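Local structure of BAG family molecular chaperone regulator 1 (Arabidopsis thaliana, 4HWC) at residues K73-Q76 and N77-T81. The protein binds the ATPase domain of HSP70/HSC70 chaperones through its BAG domain and probably acts as a co-chaperone regulating programmed cell death and stress responses. Numbering follows the deposited sequence.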
# COMPACT_ATOMS: atom_id res chain seq x y z
N LYS A 73 1.80 5.22 6.81
CA LYS A 73 0.39 5.16 7.19
C LYS A 73 -0.47 4.74 6.01
O LYS A 73 -1.44 3.98 6.18
CB LYS A 73 -0.07 6.53 7.70
CG LYS A 73 -1.52 6.56 8.17
CD LYS A 73 -1.75 5.61 9.33
CE LYS A 73 -3.18 5.73 9.87
NZ LYS A 73 -3.38 4.83 11.02
N ARG A 74 -0.14 5.22 4.82
CA ARG A 74 -0.90 4.87 3.62
C ARG A 74 -0.86 3.36 3.41
O ARG A 74 -1.88 2.74 3.15
CB ARG A 74 -0.32 5.54 2.38
CG ARG A 74 -0.78 6.96 2.15
CD ARG A 74 -1.14 7.15 0.68
NE ARG A 74 0.03 7.14 -0.17
CZ ARG A 74 0.01 7.03 -1.49
NH1 ARG A 74 1.14 7.04 -2.17
NH2 ARG A 74 -1.14 6.88 -2.14
N VAL A 75 0.34 2.78 3.51
CA VAL A 75 0.52 1.35 3.32
C VAL A 75 -0.21 0.53 4.38
O VAL A 75 -0.85 -0.48 4.06
CB VAL A 75 2.02 0.97 3.34
CG1 VAL A 75 2.18 -0.55 3.29
CG2 VAL A 75 2.73 1.60 2.15
N GLN A 76 -0.11 0.96 5.64
CA GLN A 76 -0.79 0.27 6.71
C GLN A 76 -2.30 0.25 6.45
O GLN A 76 -2.97 -0.76 6.66
CB GLN A 76 -0.49 0.95 8.06
CG GLN A 76 0.94 0.71 8.55
CD GLN A 76 1.31 1.55 9.77
OE1 GLN A 76 2.33 1.31 10.41
NE2 GLN A 76 0.48 2.54 10.08
N ASN A 77 -2.83 1.38 5.97
CA ASN A 77 -4.25 1.48 5.68
C ASN A 77 -4.66 0.54 4.56
O ASN A 77 -5.69 -0.12 4.64
CB ASN A 77 -4.64 2.92 5.29
CG ASN A 77 -4.67 3.86 6.47
OD1 ASN A 77 -4.60 3.44 7.62
ND2 ASN A 77 -4.79 5.16 6.19
N TYR A 78 -3.86 0.48 3.49
CA TYR A 78 -4.18 -0.40 2.37
C TYR A 78 -4.10 -1.87 2.77
O TYR A 78 -4.94 -2.67 2.37
CB TYR A 78 -3.26 -0.15 1.18
CG TYR A 78 -3.52 1.14 0.44
CD1 TYR A 78 -4.82 1.55 0.12
CD2 TYR A 78 -2.46 1.92 -0.00
CE1 TYR A 78 -5.04 2.72 -0.62
CE2 TYR A 78 -2.67 3.08 -0.74
CZ TYR A 78 -3.96 3.47 -1.05
OH TYR A 78 -4.14 4.62 -1.79
N VAL A 79 -3.09 -2.24 3.56
CA VAL A 79 -2.99 -3.63 3.98
C VAL A 79 -4.20 -3.97 4.85
O VAL A 79 -4.75 -5.06 4.77
CB VAL A 79 -1.67 -3.89 4.76
CG1 VAL A 79 -1.65 -5.31 5.32
CG2 VAL A 79 -0.48 -3.70 3.82
N GLU A 80 -4.61 -3.01 5.68
CA GLU A 80 -5.77 -3.19 6.55
C GLU A 80 -7.01 -3.44 5.70
O GLU A 80 -7.83 -4.31 6.00
CB GLU A 80 -5.96 -1.93 7.40
CG GLU A 80 -7.15 -1.96 8.34
CD GLU A 80 -7.24 -0.68 9.16
OE1 GLU A 80 -7.92 -0.69 10.21
OE2 GLU A 80 -6.63 0.33 8.76
N THR A 81 -7.15 -2.66 4.63
CA THR A 81 -8.28 -2.80 3.72
C THR A 81 -8.24 -4.17 3.03
O THR A 81 -9.26 -4.85 2.90
CB THR A 81 -8.26 -1.68 2.67
OG1 THR A 81 -8.45 -0.42 3.32
CG2 THR A 81 -9.35 -1.88 1.62
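Asn-77, Tyr-78, Val-79 and Glu-80 turn their amide N-H groups back to the carbonyl oxygens of Lys-73, Arg-74, Val-75 and Gln-76, the i to i+4 bonding of helix 62-88. The bond from Val-79 N to Val-75 O, at 2.9 Å, is the straightest of the four (N-H...O 165°). Arg-74 and Tyr-78 run side by side, with guanidinium and phenol planes inclined 63° to each other. Arg-74 NH2 stays 3.8 Å from Tyr-78 OH, and the main polar partner of the guanidinium is Asp-17 on helix 5-31, whose OD1 forms a salt bridge with Arg-74 NH1. With CG set beside its own backbone N (chi1 -73°), Tyr-78 leans back over the preceding turn, bringing CD2 to 3.3 Å from Arg-74 O. On the exposed side, the Lys-73 chain bends at chi2 and passes the Asn-77 amide, Lys-73 CE 3.5 Å from Asn-77 OD1. Val-75 and Val-79 meet through methyls, Val-75 CG1 to Val-79 CG2 at 4.2 Å, and both pack on Leu-48 of helix 38-55; Tyr-78 touches that leucine as well as Val-16 of helix 5-31. This part of helix 62-88 in the three-helix BAG bundle thus divides its chemistry by face: valine methyls and a tyrosine ring meet the neighbouring helices, Arg-74 adds a charged link to helix 5-31, and Lys-73, Gln-76 and Glu-80 present polar groups to solvent.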